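Local coordinates for protein polyprenyl synthetase (Nonlabens dokdonensis, PDB 6KD7) that probably condenses isoprenyl diphosphate units into geranylgeranyl diphosphate as a magnesium-dependent prenyltransferase, at residues A114-F118 against N130-S134; E190-I194 against E303-I307. The contacts are given in a common frame with arbitrary orientation. Residues are numbered along the deposited sequence.

Interaction 1 of 2, residues A114-F118 against N130-S134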
loop_
_atom_site.group_PDB
_atom_site.type_symbol
_atom_site.label_atom_id
_atom_site.label_comp_id
_atom_site.label_asym_id
_atom_site.label_seq_id
_atom_site.Cartn_x
_atom_site.Cartn_y
_atom_site.Cartn_z
ATOM N N ALA A 114 -9.804 36.704 -1.030
ATOM C CA ALA A 114 -11.179 37.120 -0.747
ATOM C C ALA A 114 -11.121 38.349 0.165
ATOM O O ALA A 114 -11.799 39.348 -0.123
ATOM C CB ALA A 114 -11.961 36.012 -0.112
ATOM N N TYR A 115 -10.397 38.248 1.283
ATOM C CA TYR A 115 -10.304 39.359 2.264
ATOM C C TYR A 115 -9.827 40.612 1.531
ATOM O O TYR A 115 -10.349 41.667 1.795
ATOM C CB TYR A 115 -9.375 39.018 3.422
ATOM C CG TYR A 115 -10.015 38.223 4.518
ATOM C CD1 TYR A 115 -10.775 38.862 5.473
ATOM C CD2 TYR A 115 -9.787 36.865 4.676
ATOM C CE1 TYR A 115 -11.380 38.174 6.505
ATOM C CE2 TYR A 115 -10.362 36.165 5.727
ATOM C CZ TYR A 115 -11.145 36.828 6.658
ATOM O OH TYR A 115 -11.746 36.233 7.715
ATOM N N ARG A 116 -8.858 40.468 0.646
ATOM C CA ARG A 116 -8.258 41.631 -0.046
ATOM C C ARG A 116 -9.263 42.354 -0.946
ATOM O O ARG A 116 -9.026 43.508 -1.241
ATOM C CB ARG A 116 -7.007 41.194 -0.796
ATOM C CG ARG A 116 -6.044 40.418 0.080
ATOM C CD ARG A 116 -4.642 40.906 -0.118
ATOM N NE ARG A 116 -4.156 40.813 -1.476
ATOM C CZ ARG A 116 -3.188 41.579 -1.936
ATOM N NH1 ARG A 116 -2.763 41.444 -3.174
ATOM N NH2 ARG A 116 -2.651 42.486 -1.152
ATOM N N LEU A 117 -10.298 41.664 -1.403
ATOM C CA LEU A 117 -11.282 42.255 -2.330
ATOM C C LEU A 117 -12.162 43.275 -1.577
ATOM O O LEU A 117 -12.904 43.994 -2.251
ATOM C CB LEU A 117 -12.080 41.117 -3.005
ATOM C CG LEU A 117 -11.351 40.468 -4.197
ATOM C CD1 LEU A 117 -11.805 39.041 -4.416
ATOM C CD2 LEU A 117 -11.535 41.256 -5.487
ATOM N N PHE A 118 -12.118 43.330 -0.243
ATOM C CA PHE A 118 -12.844 44.345 0.547
ATOM C C PHE A 118 -12.081 45.688 0.540
ATOM O O PHE A 118 -12.661 46.671 0.937
ATOM C CB PHE A 118 -13.090 43.864 1.968
ATOM C CG PHE A 118 -13.942 42.645 2.041
ATOM C CD1 PHE A 118 -15.031 42.493 1.215
ATOM C CD2 PHE A 118 -13.681 41.641 2.951
ATOM C CE1 PHE A 118 -15.829 41.362 1.274
ATOM C CE2 PHE A 118 -14.461 40.494 2.982
ATOM C CZ PHE A 118 -15.539 40.355 2.145
ATOM N N ASN A 130 -15.834 42.908 6.722
ATOM C CA ASN A 130 -14.832 41.987 7.323
ATOM C C ASN A 130 -15.490 41.274 8.480
ATOM O O ASN A 130 -15.390 40.049 8.599
ATOM C CB ASN A 130 -13.552 42.658 7.791
ATOM C CG ASN A 130 -12.594 42.774 6.654
ATOM O OD1 ASN A 130 -12.645 43.758 5.902
ATOM N ND2 ASN A 130 -11.703 41.800 6.530
ATOM N N LYS A 131 -16.202 42.019 9.314
ATOM C CA LYS A 131 -16.813 41.426 10.526
ATOM C C LYS A 131 -17.855 40.348 10.207
ATOM O O LYS A 131 -17.741 39.280 10.768
ATOM C CB LYS A 131 -17.436 42.539 11.366
ATOM C CG LYS A 131 -17.770 42.152 12.795
ATOM C CD LYS A 131 -17.734 43.333 13.715
ATOM C CE LYS A 131 -18.054 42.976 15.146
ATOM N NZ LYS A 131 -19.265 42.137 15.236
ATOM N N VAL A 132 -18.776 40.580 9.276
ATOM C CA VAL A 132 -19.827 39.552 9.040
ATOM C C VAL A 132 -19.188 38.397 8.229
ATOM O O VAL A 132 -19.551 37.221 8.477
ATOM C CB VAL A 132 -21.095 40.113 8.363
ATOM C CG1 VAL A 132 -20.791 40.635 6.973
ATOM C CG2 VAL A 132 -22.186 39.050 8.337
ATOM N N PHE A 133 -18.215 38.707 7.382
ATOM C CA PHE A 133 -17.507 37.728 6.523
ATOM C C PHE A 133 -16.749 36.715 7.407
ATOM O O PHE A 133 -16.972 35.502 7.255
ATOM C CB PHE A 133 -16.551 38.430 5.569
ATOM C CG PHE A 133 -15.790 37.510 4.656
ATOM C CD1 PHE A 133 -16.419 36.869 3.593
ATOM C CD2 PHE A 133 -14.432 37.305 4.845
ATOM C CE1 PHE A 133 -15.689 36.071 2.726
ATOM C CE2 PHE A 133 -13.722 36.434 4.035
ATOM C CZ PHE A 133 -14.351 35.850 2.957
ATOM N N SER A 134 -15.942 37.220 8.337
ATOM C CA SER A 134 -15.121 36.419 9.275
ATOM C C SER A 134 -16.016 35.594 10.180
ATOM O O SER A 134 -15.732 34.437 10.399
ATOM C CB SER A 134 -14.169 37.283 10.060
ATOM O OG SER A 134 -13.176 37.831 9.201
#
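N130 opens the second segment one helical turn before S134, with its CA 7.3 Å from that of Y115, the closest backbone approach here. Its side-chain amide lies at the edge of the Y115 ring and also near F118. V132, without contact to 114-118, packs on Q178, M179 and I182 of helix 158-183. F133 is the centre of the contact. Its t rotamer (chi1 180°) carries the ring to the corner of the cluster, in contact with both aromatic residues of the first segment. The edge of F133 meets the face of Y115, with centroids 4.9 Å apart and planes perpendicular, while its own face receives the edge of F118 at 5.1 Å and 79°. A114 CB adds an apolar touch, 3.9 Å from F133 CZ. At S134 the chemistry turns polar: Y115 OH and S134 OG share a hydrogen bond of 2.6 Å at the margin of the cluster. Y115 also stacks on Y115 of the second subunit, and N130 packs there on its counterpart. The result is a buried aromatic cluster with T-shaped pairs, joining consecutive helices 100-116 and 123-150 of the all-helical prenyl synthase fold at its subunit interface.

Interaction 2 of 2, residues E190-I194 against E303-I307; sequences EQELI and EELSI
A helix-to-loop contact in the all-helical prenyl synthase fold, this one sets 190-194, near the start of helix 188-215, against the linker 303-307 between helices 283-303 and 309-322. The first segment is helical throughout; the second leaves helical angles at L305 (phi/psi -72/151) and forms an inverse gamma turn centred on S306 (-87/71). L193 and L305 are in register, with CA atoms 6.7 Å apart. L305 adopts the mt rotamer (chi1 -69°, chi2 171°), bringing CD2 to 4.1 Å from L193 CB and 4.0 Å from I194 CB. L193 is also mt and points toward the loop; I194 is tt and packs further on helix 42-54. E190, with chi1 t and chi2 p, curls its carboxylate against the turn. E190 OE2 also bonds Y54 OH and accepts a nearly straight hydrogen bond from S306 N (2.8 Å, 169°). The other carboxylate oxygen works through water 1, which donates to E190 OE1 at 2.6 Å and to E304 O at 2.8 Å.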
loop_
_atom_site.group_PDB
_atom_site.type_symbol
_atom_site.label_atom_id
_atom_site.label_comp_id
_atom_site.label_asym_id
_atom_site.label_seq_id
_atom_site.Cartn_x
_atom_site.Cartn_y
_atom_site.Cartn_z
ATOM N N GLU A 190 -31.972 46.339 9.499
ATOM C CA GLU A 190 -32.358 45.932 8.128
ATOM C C GLU A 190 -31.401 44.840 7.639
ATOM O O GLU A 190 -31.863 43.854 7.113
ATOM C CB GLU A 190 -32.380 47.134 7.188
ATOM C CG GLU A 190 -33.004 46.850 5.840
ATOM C CD GLU A 190 -34.432 46.336 5.829
ATOM O OE1 GLU A 190 -35.123 46.491 6.824
ATOM O OE2 GLU A 190 -34.827 45.783 4.823
ATOM N N GLN A 191 -30.115 44.999 7.920
ATOM C CA GLN A 191 -29.102 44.014 7.481
ATOM C C GLN A 191 -29.474 42.646 8.047
ATOM O O GLN A 191 -29.473 41.705 7.309
ATOM C CB GLN A 191 -27.757 44.399 8.079
ATOM C CG GLN A 191 -27.040 45.491 7.324
ATOM C CD GLN A 191 -25.719 45.785 7.981
ATOM O OE1 GLN A 191 -25.073 44.909 8.527
ATOM N NE2 GLN A 191 -25.327 47.035 7.942
ATOM N N GLU A 192 -29.835 42.605 9.315
ATOM C CA GLU A 192 -30.224 41.330 9.945
ATOM C C GLU A 192 -31.504 40.783 9.305
ATOM O O GLU A 192 -31.668 39.574 9.312
ATOM C CB GLU A 192 -30.201 41.459 11.465
ATOM C CG GLU A 192 -28.855 41.953 11.962
ATOM C CD GLU A 192 -28.593 41.816 13.447
ATOM O OE1 GLU A 192 -27.419 41.768 13.823
ATOM O OE2 GLU A 192 -29.558 41.749 14.211
ATOM N N LEU A 193 -32.391 41.641 8.797
ATOM C CA LEU A 193 -33.658 41.104 8.258
ATOM C C LEU A 193 -33.288 40.386 6.950
ATOM O O LEU A 193 -33.815 39.288 6.696
ATOM C CB LEU A 193 -34.701 42.211 8.055
ATOM C CG LEU A 193 -35.410 42.707 9.328
ATOM C CD1 LEU A 193 -36.425 43.786 8.968
ATOM C CD2 LEU A 193 -36.124 41.605 10.073
ATOM N N ILE A 194 -32.482 41.006 6.096
ATOM C CA ILE A 194 -32.122 40.312 4.827
ATOM C C ILE A 194 -31.289 39.056 5.138
ATOM O O ILE A 194 -31.481 38.063 4.458
ATOM C CB ILE A 194 -31.554 41.244 3.745
ATOM C CG1 ILE A 194 -31.787 40.649 2.355
ATOM C CG2 ILE A 194 -30.103 41.590 4.013
ATOM C CD1 ILE A 194 -31.442 41.557 1.221
ATOM N N GLU A 303 -41.583 39.859 2.528
ATOM C CA GLU A 303 -42.716 40.792 2.724
ATOM C C GLU A 303 -42.270 41.886 3.707
ATOM O O GLU A 303 -42.778 42.980 3.583
ATOM C CB GLU A 303 -43.963 40.085 3.260
ATOM C CG GLU A 303 -44.763 39.336 2.208
ATOM C CD GLU A 303 -45.689 38.222 2.724
ATOM O OE1 GLU A 303 -46.053 38.227 3.938
ATOM O OE2 GLU A 303 -46.028 37.312 1.912
ATOM N N GLU A 304 -41.376 41.584 4.647
ATOM C CA GLU A 304 -40.997 42.569 5.697
ATOM C C GLU A 304 -39.753 43.389 5.359
ATOM O O GLU A 304 -39.402 44.250 6.156
ATOM C CB GLU A 304 -40.834 41.853 7.031
ATOM C CG GLU A 304 -42.121 41.216 7.500
ATOM C CD GLU A 304 -41.951 40.328 8.715
ATOM O OE1 GLU A 304 -40.872 40.383 9.336
ATOM O OE2 GLU A 304 -42.890 39.579 9.025
ATOM N N LEU A 305 -39.117 43.134 4.227
ATOM C CA LEU A 305 -37.902 43.900 3.876
ATOM C C LEU A 305 -38.277 45.331 3.486
ATOM O O LEU A 305 -39.366 45.539 2.956
ATOM C CB LEU A 305 -37.204 43.187 2.719
ATOM C CG LEU A 305 -36.576 41.844 3.076
ATOM C CD1 LEU A 305 -36.108 41.134 1.828
ATOM C CD2 LEU A 305 -35.426 42.032 4.045
ATOM N N SER A 306 -37.367 46.269 3.725
ATOM C CA SER A 306 -37.560 47.680 3.329
ATOM C C SER A 306 -37.079 47.843 1.887
ATOM O O SER A 306 -36.035 48.435 1.674
ATOM C CB SER A 306 -36.839 48.589 4.269
ATOM O OG SER A 306 -37.102 49.935 3.951
ATOM N N ILE A 307 -37.827 47.282 0.944
ATOM C CA ILE A 307 -37.516 47.337 -0.513
ATOM C C ILE A 307 -38.823 47.599 -1.275
ATOM O O ILE A 307 -39.883 47.412 -0.694
ATOM C CB ILE A 307 -36.830 46.043 -0.991
ATOM C CG1 ILE A 307 -37.730 44.821 -0.819
ATOM C CG2 ILE A 307 -35.486 45.838 -0.320
ATOM C CD1 ILE A 307 -37.084 43.536 -1.232
HETATM O O HOH W 1 -37.744 46.361 6.956
#

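How the interactions relate
Both contacts lie in the same helical bundle at different depths, one between helices, the other helix to loop. In interaction 1 every touching residue is buried, and two helices adjacent in sequence meet through aromatic rings next to the second subunit. Interaction 2 is partly exposed, joins segments more than a hundred residues apart, and has no other chain of the assembly against it; there a carboxylate, a backbone amide and a water accompany a small leucine-isoleucine patch. The two share no helix, and their centres are 22 Å apart, with nearest atoms about 6 Å apart. Helix 158-183 links them indirectly, packing on F118 and V132 of interaction 1 and on I194 of interaction 2.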